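Local coordinates for ADP-ribosylating toxin CARDS (Mycoplasma pneumoniae, PDB 4TLV), which transfers the ADP-ribosyl group of NAD(+) to multiple target proteins in vitro and provokes vacuolation in mammalian cells, acting as the main virulence factor of this bacterium, at residues Arg77-Ile83 against Val146-Val152; Leu290-Gln295 against Ser309-Phe315; Leu102-Arg106 against Arg547-Asn552; Val155-Pro159 against Ile421-Cys425. All coordinates share one frame; numbering follows the deposited sequence.

Interaction 1. Residues Arg77-Ile83 against Val146-Val152; sequences RAYLYEI and VRSAWLV. With SO4 (sulfate ion), chain G.
Glu82 and Arg147 run side by side and point the same way, with OE1 of Glu82 2.8 Å from NE of Arg147. The carboxylate oxygen lies close to the guanidinium plane, yet NE meets it from above the carboxylate, 50° out of that plane; the two planes are turned 57° apart. With its chain bent at CG-CD (chi3 81°), Arg147 offers NH1 and NH2 to O1 and O4 of a sulfate, probably from the crystallisation liquor, that Arg8 also binds. Both Arg147 and Ser148 stand opposite Glu82: a classic beta bulge in the antiparallel pairing of strands 76-84 and 146-156, within the five-stranded sheet of the mono-ADP-ribosyltransferase domain. Beyond the bulge, the indole of Trp150 turns its edge to CB of Glu82 (3.8 Å from CZ3) and lies alongside Leu80, whose CD2 is 3.8 Å from CE3. On the other face, Tyr81 CE1 packs 3.6 Å from Ala149 CB, while Tyr79 CE1 reaches Leu151 CD1 at 3.9 Å.

Interaction 2. Residues Leu290-Gln295 against Ser309-Phe315; sequences LQADPQ and SFPQTIF
An Asx turn ends the pairing of 290-295 with 309-315 in the beta-trefoil D2 domain: Asp293 OD1 accepts from Gln295 N, two residues on, and, across the contact, from Ser309 OG at 2.8 Å. The two donors arrive from opposite faces of the carboxylate, both tilted out of its plane, Ser309 OG on the syn side and Gln295 N on the anti side, which should fix its rotation. Beside it lies a single antiparallel bridge, with Gln312 N to Ala292 O at 2.7 Å and Ala292 N to Gln312 O at 3.0 Å. At the far end a water donates to both Leu290 O and Thr313 O, where direct pairing has stopped. There Leu290 CD2 sits over the centre of the Phe315 ring in a CH-pi contact, 4.0 Å from the centroid and 7° off the normal, while Ala292 CB meets the ring edge 3.8 Å from CZ. Strands 323-325 and 335-340 pack on this ring through Ile323, Leu325 and Leu337, and strand 298-303 adjoins Leu290 and Gln291.

Interaction 3. Residues Leu102-Arg106 against Arg547-Asn552; sequences LMRQR and RCYADN
CD2 of Tyr549 lies over the centre of the Arg104 guanidinium, 3.6 Å from its CZ, the planes 28° apart. This joins the end of helix 92-104 of the mono-ADP-ribosyltransferase domain, closed by a Schellman motif at Arg106, to the turn after strand 543-548 of the beta-trefoil D3 domain. The tight part centres on Arg104: its chain, bent at chi2 and chi3, folds back so that NH2 donates to Tyr549 O at 3.0 Å. A water accepts from Arg104 NE at 2.8 Å. Gln119 of the first domain takes NH1, and a glycerol, probably from the crystallisation liquor, also accepts from NH2.

The looser side is formed by Gln105 and Arg547, which are stacked with their planes 26° apart and share no direct hydrogen bond. Gln105 OE1 lies over the centre of the Arg547 guanidinium, 3.7 Å from CZ. Asp531 bridges them, forming a salt bridge with Arg547 NH1 and accepting from Gln105 NE2, which also bonds Asp101. Between these two groups, Asn552, whose OD1 bonds Tyr527, gives ND2 to the helix-terminal carbonyl, with Asn552 ND2 3.0 Å from Arg104 O and the acceptor 8° out of the amide plane.

Interaction 4. Residues Val155-Pro159 against Ile421-Cys425; sequences VPVEP and IVDEC
Two carboxylates face each other here without a direct hydrogen bond: Glu158 OE2 comes to 3.4 Å from Asp423 OD1, the groups crossing obliquely with their planes 53° apart. The pair lies at the junction between the mono-ADP-ribosyltransferase domain, just after strand 146-156, and the beta-trefoil D2 domain, just after strand 415-421. Such proximity would probably raise the proton affinity of one or both acids, though the coordinates do not settle it. Asp423 OD2 accepts from the backbone N of Cys425, two residues on, forming an Asx turn. Glu158 reaches across with CG anti to the backbone N (chi1 -159°) and its chain extended, and an acetate, probably from the crystallisation liquor, lies near the side chain. Its backbone bonds to Ile373, which places this residue against a further loop of D2.

The apolar part is slight. Val157 and Val422 cross at about a right angle, with CG1 of Val157 4.0 Å from CG1 of Val422, and Ala429 touches both valines; the Glu158 carboxylate also borders Val422. With only 157 Å² buried and no direct hydrogen bond between the segments, solvent supplies the polar link: a single water donates to Glu158 OE2 at 2.5 Å and accepts from Glu424 N at 2.6 Å, both unusually short, so the exact lengths are doubtful.

In the fold
Interaction 1 is the most extensive contact, burying 788 Å² in antiparallel strand pairing broken by a bulge inside the ADP-ribosyltransferase domain. Interaction 2, also within one domain, is partly buried and keeps a single bridge, its ends held by side chains and water. The other two join domains: interaction 3 ties the transferase to D3 at the surface through stacked flat groups and a helix end, whereas interaction 4 meets D2 in a small, buried junction of valines and acids. Interaction 4 takes up the chain just where strand 146-156, paired in interaction 1, ends, the two centres about 27 Å apart. Interactions 3 and 4, with centres about 50 Å apart, lie on opposite sides of the chain's centre.

Interaction 1. Residues Arg77-Ile83 against Val146-Val152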
loop_
_atom_site.group_PDB
_atom_site.type_symbol
_atom_site.label_atom_id
_atom_site.label_comp_id
_atom_site.label_asym_id
_atom_site.label_seq_id
_atom_site.Cartn_x
_atom_site.Cartn_y
_atom_site.Cartn_z
ATOM N N ARG A 77 5.173 -24.015 8.062
ATOM C CA ARG A 77 6.464 -23.673 7.448
ATOM C C ARG A 77 6.358 -23.568 5.925
ATOM O O ARG A 77 5.563 -24.262 5.304
ATOM C CB ARG A 77 7.521 -24.736 7.762
ATOM C CG ARG A 77 8.078 -24.709 9.173
ATOM C CD ARG A 77 9.270 -25.670 9.302
ATOM N NE ARG A 77 9.914 -25.557 10.611
ATOM C CZ ARG A 77 10.201 -26.588 11.405
ATOM N NH1 ARG A 77 9.913 -27.829 11.026
ATOM N NH2 ARG A 77 10.782 -26.379 12.581
ATOM N N ALA A 78 7.179 -22.706 5.331
ATOM C CA ALA A 78 7.164 -22.482 3.881
ATOM C C ALA A 78 8.473 -21.804 3.526
ATOM O O ALA A 78 9.358 -21.699 4.379
ATOM C CB ALA A 78 5.977 -21.584 3.489
ATOM N N TYR A 79 8.616 -21.364 2.275
ATOM C CA TYR A 79 9.831 -20.679 1.857
ATOM C C TYR A 79 9.520 -19.347 1.223
ATOM O O TYR A 79 8.574 -19.233 0.458
ATOM C CB TYR A 79 10.627 -21.533 0.882
ATOM C CG TYR A 79 11.084 -22.804 1.536
ATOM C CD1 TYR A 79 12.262 -22.836 2.263
ATOM C CD2 TYR A 79 10.306 -23.951 1.478
ATOM C CE1 TYR A 79 12.679 -23.987 2.890
ATOM C CE2 TYR A 79 10.706 -25.108 2.112
ATOM C CZ TYR A 79 11.899 -25.120 2.813
ATOM O OH TYR A 79 12.312 -26.276 3.439
ATOM N N LEU A 80 10.314 -18.344 1.568
ATOM C CA LEU A 80 10.222 -17.041 0.920
ATOM C C LEU A 80 11.249 -17.029 -0.188
ATOM O O LEU A 80 12.433 -17.247 0.063
ATOM C CB LEU A 80 10.546 -15.936 1.911
ATOM C CG LEU A 80 10.714 -14.522 1.341
ATOM C CD1 LEU A 80 9.361 -13.986 0.872
ATOM C CD2 LEU A 80 11.303 -13.626 2.404
ATOM N N TYR A 81 10.796 -16.786 -1.414
ATOM C CA TYR A 81 11.699 -16.705 -2.551
ATOM C C TYR A 81 11.891 -15.281 -3.040
ATOM O O TYR A 81 10.924 -14.525 -3.175
ATOM C CB TYR A 81 11.155 -17.540 -3.698
ATOM C CG TYR A 81 11.174 -19.000 -3.376
ATOM C CD1 TYR A 81 12.354 -19.730 -3.485
ATOM C CD2 TYR A 81 10.032 -19.653 -2.938
ATOM C CE1 TYR A 81 12.383 -21.073 -3.186
ATOM C CE2 TYR A 81 10.060 -21.002 -2.623
ATOM C CZ TYR A 81 11.235 -21.704 -2.757
ATOM O OH TYR A 81 11.286 -23.044 -2.453
ATOM N N GLU A 82 13.145 -14.944 -3.326
ATOM C CA GLU A 82 13.512 -13.656 -3.896
ATOM C C GLU A 82 13.758 -13.865 -5.386
ATOM O O GLU A 82 14.577 -14.699 -5.768
ATOM C CB GLU A 82 14.786 -13.154 -3.223
ATOM C CG GLU A 82 15.337 -11.873 -3.822
ATOM C CD GLU A 82 16.635 -11.451 -3.143
ATOM O OE1 GLU A 82 17.643 -12.153 -3.314
ATOM O OE2 GLU A 82 16.627 -10.435 -2.437
ATOM N N ILE A 83 13.048 -13.107 -6.226
ATOM C CA ILE A 83 12.962 -13.384 -7.652
ATOM C C ILE A 83 13.288 -12.120 -8.447
ATOM O O ILE A 83 12.633 -11.092 -8.265
ATOM C CB ILE A 83 11.516 -13.825 -8.022
ATOM C CG1 ILE A 83 11.061 -15.021 -7.169
ATOM C CG2 ILE A 83 11.378 -14.093 -9.520
ATOM C CD1 ILE A 83 9.535 -15.252 -7.174
ATOM N N VAL A 146 15.286 -16.957 -10.016
ATOM C CA VAL A 146 15.135 -17.122 -8.567
ATOM C C VAL A 146 16.503 -17.055 -7.893
ATOM O O VAL A 146 17.357 -17.929 -8.104
ATOM C CB VAL A 146 14.421 -18.448 -8.212
ATOM C CG1 VAL A 146 14.191 -18.555 -6.699
ATOM C CG2 VAL A 146 13.085 -18.551 -8.948
ATOM N N ARG A 147 16.738 -15.999 -7.125
ATOM C CA ARG A 147 18.070 -15.792 -6.573
ATOM C C ARG A 147 18.281 -16.490 -5.240
ATOM O O ARG A 147 19.332 -17.094 -5.022
ATOM C CB ARG A 147 18.409 -14.304 -6.426
ATOM C CG ARG A 147 19.849 -14.068 -5.907
ATOM C CD ARG A 147 20.325 -12.623 -6.090
ATOM N NE ARG A 147 19.827 -11.745 -5.025
ATOM C CZ ARG A 147 20.299 -10.528 -4.793
ATOM N NH1 ARG A 147 21.285 -10.039 -5.550
ATOM N NH2 ARG A 147 19.801 -9.800 -3.808
ATOM N N SER A 148 17.294 -16.391 -4.349
ATOM C CA SER A 148 17.484 -16.820 -2.955
ATOM C C SER A 148 16.207 -17.389 -2.361
ATOM O O SER A 148 15.114 -17.176 -2.889
ATOM C CB SER A 148 17.921 -15.630 -2.088
ATOM O OG SER A 148 18.991 -14.918 -2.687
ATOM N N ALA A 149 16.349 -18.093 -1.241
ATOM C CA ALA A 149 15.201 -18.542 -0.457
ATOM C C ALA A 149 15.531 -18.489 1.032
ATOM O O ALA A 149 16.696 -18.621 1.408
ATOM C CB ALA A 149 14.814 -19.941 -0.850
ATOM N N TRP A 150 14.504 -18.264 1.862
ATOM C CA TRP A 150 14.614 -18.359 3.321
ATOM C C TRP A 150 13.487 -19.237 3.832
ATOM O O TRP A 150 12.360 -19.148 3.350
ATOM C CB TRP A 150 14.428 -16.999 4.003
ATOM C CG TRP A 150 15.437 -15.979 3.685
ATOM C CD1 TRP A 150 16.513 -15.626 4.444
ATOM C CD2 TRP A 150 15.476 -15.154 2.521
ATOM N NE1 TRP A 150 17.221 -14.625 3.825
ATOM C CE2 TRP A 150 16.602 -14.317 2.640
ATOM C CE3 TRP A 150 14.656 -15.031 1.393
ATOM C CZ2 TRP A 150 16.938 -13.375 1.672
ATOM C CZ3 TRP A 150 14.993 -14.100 0.431
ATOM C CH2 TRP A 150 16.125 -13.285 0.576
ATOM N N LEU A 151 13.777 -20.072 4.824
ATOM C CA LEU A 151 12.726 -20.803 5.519
ATOM C C LEU A 151 11.908 -19.807 6.334
ATOM O O LEU A 151 12.470 -18.973 7.040
ATOM C CB LEU A 151 13.338 -21.855 6.452
ATOM C CG LEU A 151 12.343 -22.579 7.355
ATOM C CD1 LEU A 151 11.350 -23.403 6.541
ATOM C CD2 LEU A 151 13.082 -23.455 8.364
ATOM N N VAL A 152 10.586 -19.860 6.225
ATOM C CA VAL A 152 9.762 -18.979 7.054
ATOM C C VAL A 152 8.806 -19.830 7.855
ATOM O O VAL A 152 8.439 -20.923 7.434
ATOM C CB VAL A 152 8.968 -17.948 6.233
ATOM C CG1 VAL A 152 9.915 -17.115 5.378
ATOM C CG2 VAL A 152 7.936 -18.638 5.363
HETATM S S SO4 G . 21.153 -6.251 -4.954
HETATM O O1 SO4 G . 21.898 -7.199 -5.779
HETATM O O2 SO4 G . 22.033 -5.184 -4.444
HETATM O O3 SO4 G . 20.113 -5.640 -5.774
HETATM O O4 SO4 G . 20.560 -6.969 -3.808
#

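Interaction 2. Residues Leu290-Gln295 against Ser309-Phe315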
loop_
_atom_site.group_PDB
_atom_site.type_symbol
_atom_site.label_atom_id
_atom_site.label_comp_id
_atom_site.label_asym_id
_atom_site.label_seq_id
_atom_site.Cartn_x
_atom_site.Cartn_y
_atom_site.Cartn_z
ATOM N N LEU A 290 3.384 4.697 24.292
ATOM C CA LEU A 290 3.374 5.517 23.096
ATOM C C LEU A 290 2.125 6.389 23.095
ATOM O O LEU A 290 1.023 5.889 23.351
ATOM C CB LEU A 290 3.358 4.609 21.871
ATOM C CG LEU A 290 3.443 5.300 20.517
ATOM C CD1 LEU A 290 4.820 5.979 20.362
ATOM C CD2 LEU A 290 3.212 4.271 19.416
ATOM N N GLN A 291 2.282 7.682 22.811
ATOM C CA GLN A 291 1.129 8.572 22.725
ATOM C C GLN A 291 1.321 9.583 21.597
ATOM O O GLN A 291 2.440 9.810 21.154
ATOM C CB GLN A 291 0.908 9.292 24.068
ATOM C CG GLN A 291 0.513 8.341 25.185
ATOM C CD GLN A 291 0.246 9.026 26.482
ATOM O OE1 GLN A 291 0.384 10.238 26.593
ATOM N NE2 GLN A 291 -0.144 8.248 27.491
ATOM N N ALA A 292 0.234 10.180 21.117
ATOM C CA ALA A 292 0.354 11.154 20.028
ATOM C C ALA A 292 -0.763 12.186 20.064
ATOM O O ALA A 292 -1.841 11.934 20.596
ATOM C CB ALA A 292 0.423 10.448 18.646
ATOM N N ASP A 293 -0.506 13.360 19.497
ATOM C CA ASP A 293 -1.457 14.466 19.608
ATOM C C ASP A 293 -1.738 15.054 18.234
ATOM O O ASP A 293 -0.859 15.656 17.635
ATOM C CB ASP A 293 -0.892 15.559 20.526
ATOM C CG ASP A 293 -1.913 16.677 20.818
ATOM O OD1 ASP A 293 -2.862 16.860 20.027
ATOM O OD2 ASP A 293 -1.775 17.365 21.848
ATOM N N PRO A 294 -2.965 14.887 17.723
ATOM C CA PRO A 294 -3.252 15.386 16.365
ATOM C C PRO A 294 -3.276 16.908 16.274
ATOM O O PRO A 294 -3.285 17.440 15.166
ATOM C CB PRO A 294 -4.663 14.862 16.072
ATOM C CG PRO A 294 -4.950 13.856 17.131
ATOM C CD PRO A 294 -4.127 14.225 18.330
ATOM N N GLN A 295 -3.316 17.592 17.414
ATOM C CA GLN A 295 -3.309 19.055 17.419
ATOM C C GLN A 295 -1.970 19.615 16.917
ATOM O O GLN A 295 -1.922 20.669 16.285
ATOM C CB GLN A 295 -3.611 19.584 18.824
ATOM C CG GLN A 295 -3.921 21.088 18.890
ATOM C CD GLN A 295 -2.676 21.956 18.976
ATOM O OE1 GLN A 295 -1.623 21.438 19.617
ATOM N NE2 GLN A 295 -2.658 23.084 18.468
ATOM N N SER A 309 -5.310 20.579 24.212
ATOM C CA SER A 309 -5.509 19.324 23.497
ATOM C C SER A 309 -5.287 18.167 24.464
ATOM O O SER A 309 -5.182 18.371 25.681
ATOM C CB SER A 309 -4.578 19.204 22.292
ATOM O OG SER A 309 -4.942 18.079 21.502
ATOM N N PHE A 310 -5.223 16.953 23.931
ATOM C CA PHE A 310 -5.007 15.781 24.768
ATOM C C PHE A 310 -4.300 14.679 23.992
ATOM O O PHE A 310 -4.433 14.597 22.779
ATOM C CB PHE A 310 -6.331 15.274 25.356
ATOM C CG PHE A 310 -7.370 14.908 24.321
ATOM C CD1 PHE A 310 -8.163 15.889 23.738
ATOM C CD2 PHE A 310 -7.557 13.582 23.944
ATOM C CE1 PHE A 310 -9.132 15.559 22.791
ATOM C CE2 PHE A 310 -8.521 13.235 22.998
ATOM C CZ PHE A 310 -9.314 14.230 22.419
ATOM N N PRO A 311 -3.546 13.829 24.701
ATOM C CA PRO A 311 -2.815 12.743 24.048
ATOM C C PRO A 311 -3.777 11.628 23.668
ATOM O O PRO A 311 -4.715 11.340 24.408
ATOM C CB PRO A 311 -1.848 12.252 25.139
ATOM C CG PRO A 311 -1.964 13.241 26.281
ATOM C CD PRO A 311 -3.322 13.854 26.155
ATOM N N GLN A 312 -3.556 11.015 22.514
ATOM C CA GLN A 312 -4.353 9.862 22.131
ATOM C C GLN A 312 -3.455 8.623 22.205
ATOM O O GLN A 312 -2.252 8.713 21.979
ATOM C CB GLN A 312 -4.988 10.096 20.760
ATOM C CG GLN A 312 -6.066 11.202 20.834
ATOM C CD GLN A 312 -6.763 11.451 19.508
ATOM O OE1 GLN A 312 -6.664 10.650 18.585
ATOM N NE2 GLN A 312 -7.479 12.569 19.414
ATOM N N THR A 313 -4.043 7.488 22.555
ATOM C CA THR A 313 -3.275 6.379 23.097
ATOM C C THR A 313 -3.478 5.073 22.338
ATOM O O THR A 313 -2.754 4.116 22.575
ATOM C CB THR A 313 -3.648 6.122 24.574
ATOM O OG1 THR A 313 -4.999 5.647 24.654
ATOM C CG2 THR A 313 -3.527 7.397 25.412
ATOM N N ILE A 314 -4.471 5.018 21.457
ATOM C CA ILE A 314 -4.756 3.765 20.758
ATOM C C ILE A 314 -4.200 3.775 19.335
ATOM O O ILE A 314 -4.508 4.665 18.544
ATOM C CB ILE A 314 -6.270 3.454 20.708
ATOM C CG1 ILE A 314 -6.875 3.430 22.129
ATOM C CG2 ILE A 314 -6.528 2.155 19.900
ATOM C CD1 ILE A 314 -6.199 2.430 23.124
ATOM N N PHE A 315 -3.394 2.763 19.020
ATOM C CA PHE A 315 -2.765 2.643 17.708
ATOM C C PHE A 315 -3.022 1.263 17.122
ATOM O O PHE A 315 -3.339 0.322 17.848
ATOM C CB PHE A 315 -1.247 2.865 17.787
ATOM C CG PHE A 315 -0.858 4.233 18.301
ATOM C CD1 PHE A 315 -0.841 4.487 19.666
ATOM C CD2 PHE A 315 -0.522 5.252 17.429
ATOM C CE1 PHE A 315 -0.495 5.733 20.160
ATOM C CE2 PHE A 315 -0.173 6.516 17.912
ATOM C CZ PHE A 315 -0.161 6.752 19.287
HETATM O O HOH W 1 -0.464 3.734 23.918
#

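Interaction 3. Residues Leu102-Arg106 against Arg547-Asn552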
loop_
_atom_site.group_PDB
_atom_site.type_symbol
_atom_site.label_atom_id
_atom_site.label_comp_id
_atom_site.label_asym_id
_atom_site.label_seq_id
_atom_site.Cartn_x
_atom_site.Cartn_y
_atom_site.Cartn_z
ATOM N N LEU A 102 -8.997 3.616 -19.579
ATOM C CA LEU A 102 -9.593 3.208 -20.849
ATOM C C LEU A 102 -11.126 3.121 -20.765
ATOM O O LEU A 102 -11.826 3.577 -21.671
ATOM C CB LEU A 102 -8.990 1.896 -21.337
ATOM C CG LEU A 102 -7.485 1.976 -21.650
ATOM C CD1 LEU A 102 -6.928 0.604 -21.832
ATOM C CD2 LEU A 102 -7.220 2.845 -22.880
ATOM N N MET A 103 -11.645 2.537 -19.688
ATOM C CA MET A 103 -13.088 2.453 -19.489
ATOM C C MET A 103 -13.750 3.828 -19.400
ATOM O O MET A 103 -14.813 4.035 -19.977
ATOM C CB MET A 103 -13.438 1.592 -18.267
ATOM C CG MET A 103 -13.077 0.121 -18.462
ATOM S SD MET A 103 -13.704 -0.920 -17.134
ATOM C CE MET A 103 -13.133 -0.012 -15.703
ATOM N N ARG A 104 -13.135 4.769 -18.686
ATOM C CA ARG A 104 -13.733 6.096 -18.569
ATOM C C ARG A 104 -13.686 6.845 -19.904
ATOM O O ARG A 104 -14.552 7.669 -20.178
ATOM C CB ARG A 104 -13.039 6.950 -17.506
ATOM C CG ARG A 104 -13.144 6.426 -16.073
ATOM C CD ARG A 104 -14.572 6.056 -15.654
ATOM N NE ARG A 104 -15.544 7.155 -15.768
ATOM C CZ ARG A 104 -16.822 7.050 -15.408
ATOM N NH1 ARG A 104 -17.272 5.915 -14.901
ATOM N NH2 ARG A 104 -17.654 8.078 -15.550
ATOM N N GLN A 105 -12.657 6.585 -20.710
ATOM C CA GLN A 105 -12.517 7.267 -22.000
ATOM C C GLN A 105 -13.296 6.523 -23.079
ATOM O O GLN A 105 -13.271 6.911 -24.243
ATOM C CB GLN A 105 -11.037 7.404 -22.411
ATOM C CG GLN A 105 -10.177 8.248 -21.459
ATOM C CD GLN A 105 -8.970 8.876 -22.149
ATOM O OE1 GLN A 105 -9.122 9.642 -23.102
ATOM N NE2 GLN A 105 -7.766 8.566 -21.661
ATOM N N ARG A 106 -13.960 5.438 -22.687
ATOM C CA ARG A 106 -14.793 4.634 -23.583
ATOM C C ARG A 106 -14.019 3.899 -24.692
ATOM O O ARG A 106 -14.434 3.877 -25.853
ATOM C CB ARG A 106 -15.928 5.500 -24.163
ATOM C CG ARG A 106 -16.832 6.080 -23.075
ATOM C CD ARG A 106 -17.701 7.233 -23.579
ATOM N NE ARG A 106 -18.608 7.704 -22.534
ATOM C CZ ARG A 106 -19.465 6.917 -21.883
ATOM N NH1 ARG A 106 -19.528 5.618 -22.171
ATOM N NH2 ARG A 106 -20.260 7.422 -20.943
ATOM N N ARG A 547 -8.413 13.601 -15.757
ATOM C CA ARG A 547 -9.755 13.882 -16.263
ATOM C C ARG A 547 -10.811 13.619 -15.197
ATOM O O ARG A 547 -10.623 12.787 -14.310
ATOM C CB ARG A 547 -10.058 13.022 -17.488
ATOM C CG ARG A 547 -9.226 13.394 -18.714
ATOM C CD ARG A 547 -9.614 12.580 -19.945
ATOM N NE ARG A 547 -8.884 13.057 -21.123
ATOM C CZ ARG A 547 -7.662 12.663 -21.459
ATOM N NH1 ARG A 547 -7.013 11.774 -20.710
ATOM N NH2 ARG A 547 -7.085 13.155 -22.546
ATOM N N CYS A 548 -11.935 14.314 -15.310
ATOM C CA CYS A 548 -13.034 14.173 -14.370
ATOM C C CYS A 548 -13.990 13.071 -14.844
ATOM O O CYS A 548 -14.278 12.964 -16.039
ATOM C CB CYS A 548 -13.752 15.527 -14.245
ATOM S SG CYS A 548 -15.227 15.517 -13.238
ATOM N N TYR A 549 -14.471 12.238 -13.926
ATOM C CA TYR A 549 -15.433 11.193 -14.286
ATOM C C TYR A 549 -16.681 11.738 -14.984
ATOM O O TYR A 549 -17.259 11.066 -15.837
ATOM C CB TYR A 549 -15.958 10.465 -13.049
ATOM C CG TYR A 549 -15.123 9.326 -12.462
ATOM C CD1 TYR A 549 -13.784 9.494 -12.137
ATOM C CD2 TYR A 549 -15.727 8.116 -12.152
ATOM C CE1 TYR A 549 -13.046 8.444 -11.545
ATOM C CE2 TYR A 549 -15.009 7.072 -11.570
ATOM C CZ TYR A 549 -13.665 7.249 -11.275
ATOM O OH TYR A 549 -12.973 6.219 -10.667
ATOM N N ALA A 550 -17.140 12.911 -14.561
ATOM C CA ALA A 550 -18.459 13.403 -14.987
ATOM C C ALA A 550 -18.649 13.368 -16.506
ATOM O O ALA A 550 -19.610 12.785 -17.000
ATOM C CB ALA A 550 -18.723 14.809 -14.440
ATOM N N ASP A 551 -17.734 13.990 -17.235
ATOM C CA ASP A 551 -17.856 14.076 -18.688
ATOM C C ASP A 551 -16.476 14.184 -19.322
ATOM O O ASP A 551 -16.314 14.793 -20.382
ATOM C CB ASP A 551 -18.731 15.283 -19.087
ATOM C CG ASP A 551 -19.250 15.191 -20.526
ATOM O OD1 ASP A 551 -19.305 14.073 -21.089
ATOM O OD2 ASP A 551 -19.607 16.246 -21.094
ATOM N N ASN A 552 -15.476 13.598 -18.661
ATOM C CA ASN A 552 -14.096 13.610 -19.156
ATOM C C ASN A 552 -13.482 14.983 -19.356
ATOM O O ASN A 552 -12.596 15.159 -20.193
ATOM C CB ASN A 552 -13.959 12.761 -20.416
ATOM C CG ASN A 552 -14.154 11.314 -20.126
ATOM O OD1 ASN A 552 -13.767 10.850 -19.052
ATOM N ND2 ASN A 552 -14.776 10.583 -21.050
HETATM O O HOH W 2 -15.725 9.289 -17.563
#

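Interaction 4. Residues Val155-Pro159 against Ile421-Cys425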
loop_
_atom_site.group_PDB
_atom_site.type_symbol
_atom_site.label_atom_id
_atom_site.label_comp_id
_atom_site.label_asym_id
_atom_site.label_seq_id
_atom_site.Cartn_x
_atom_site.Cartn_y
_atom_site.Cartn_z
ATOM N N VAL A 155 4.379 -18.451 13.984
ATOM C CA VAL A 155 4.338 -18.843 15.390
ATOM C C VAL A 155 3.395 -17.948 16.198
ATOM O O VAL A 155 3.240 -16.759 15.902
ATOM C CB VAL A 155 5.747 -18.792 16.004
ATOM C CG1 VAL A 155 6.649 -19.801 15.320
ATOM C CG2 VAL A 155 6.322 -17.395 15.870
ATOM N N PRO A 156 2.762 -18.512 17.238
ATOM C CA PRO A 156 1.861 -17.691 18.054
ATOM C C PRO A 156 2.619 -16.619 18.842
ATOM O O PRO A 156 3.738 -16.855 19.299
ATOM C CB PRO A 156 1.223 -18.695 19.029
ATOM C CG PRO A 156 2.107 -19.916 19.001
ATOM C CD PRO A 156 2.831 -19.922 17.678
ATOM N N VAL A 157 1.986 -15.469 19.025
ATOM C CA VAL A 157 2.503 -14.414 19.889
ATOM C C VAL A 157 2.222 -14.737 21.370
ATOM O O VAL A 157 1.102 -15.076 21.731
ATOM C CB VAL A 157 1.866 -13.065 19.518
ATOM C CG1 VAL A 157 2.345 -11.946 20.460
ATOM C CG2 VAL A 157 2.194 -12.715 18.044
ATOM N N GLU A 158 3.237 -14.615 22.222
ATOM C CA GLU A 158 3.074 -14.904 23.655
ATOM C C GLU A 158 2.294 -16.203 23.945
ATOM O O GLU A 158 1.288 -16.174 24.645
ATOM C CB GLU A 158 2.370 -13.734 24.375
ATOM C CG GLU A 158 2.627 -13.721 25.893
ATOM C CD GLU A 158 1.614 -12.927 26.700
ATOM O OE1 GLU A 158 0.568 -12.511 26.150
ATOM O OE2 GLU A 158 1.863 -12.736 27.911
ATOM N N PRO A 159 2.755 -17.346 23.419
ATOM C CA PRO A 159 1.959 -18.577 23.563
ATOM C C PRO A 159 1.720 -18.982 25.021
ATOM O O PRO A 159 2.552 -18.725 25.892
ATOM C CB PRO A 159 2.829 -19.631 22.869
ATOM C CG PRO A 159 4.202 -19.107 22.980
ATOM C CD PRO A 159 4.057 -17.612 22.797
ATOM N N ILE A 421 6.710 -4.571 24.204
ATOM C CA ILE A 421 6.549 -5.718 25.081
ATOM C C ILE A 421 5.084 -6.135 25.095
ATOM O O ILE A 421 4.192 -5.307 25.262
ATOM C CB ILE A 421 7.058 -5.421 26.507
ATOM C CG1 ILE A 421 6.307 -4.231 27.098
ATOM C CG2 ILE A 421 8.559 -5.143 26.465
ATOM C CD1 ILE A 421 6.607 -3.951 28.580
ATOM N N VAL A 422 4.857 -7.426 24.911
ATOM C CA VAL A 422 3.511 -7.962 24.823
ATOM C C VAL A 422 3.200 -8.790 26.060
ATOM O O VAL A 422 3.901 -9.754 26.370
ATOM C CB VAL A 422 3.351 -8.846 23.578
ATOM C CG1 VAL A 422 1.980 -9.529 23.587
ATOM C CG2 VAL A 422 3.533 -8.011 22.311
ATOM N N ASP A 423 2.129 -8.419 26.740
ATOM C CA ASP A 423 1.729 -9.077 27.964
ATOM C C ASP A 423 0.346 -8.559 28.348
ATOM O O ASP A 423 -0.079 -7.501 27.887
ATOM C CB ASP A 423 2.731 -8.748 29.068
ATOM C CG ASP A 423 2.457 -9.513 30.345
ATOM O OD1 ASP A 423 2.906 -10.681 30.434
ATOM O OD2 ASP A 423 1.786 -8.948 31.248
ATOM N N GLU A 424 -0.361 -9.293 29.190
ATOM C CA GLU A 424 -1.668 -8.824 29.644
ATOM C C GLU A 424 -1.583 -7.386 30.161
ATOM O O GLU A 424 -2.458 -6.570 29.887
ATOM C CB GLU A 424 -2.223 -9.740 30.734
ATOM C CG GLU A 424 -3.623 -9.353 31.209
ATOM C CD GLU A 424 -4.176 -10.311 32.263
ATOM O OE1 GLU A 424 -3.443 -11.256 32.648
ATOM O OE2 GLU A 424 -5.335 -10.124 32.706
ATOM N N CYS A 425 -0.525 -7.073 30.902
ATOM C CA CYS A 425 -0.401 -5.752 31.517
ATOM C C CYS A 425 0.258 -4.704 30.611
ATOM O O CYS A 425 0.433 -3.552 31.017
ATOM C CB CYS A 425 0.369 -5.845 32.839
ATOM S SG CYS A 425 -0.582 -6.542 34.216
HETATM O O HOH W 3 -0.140 -11.922 29.255
#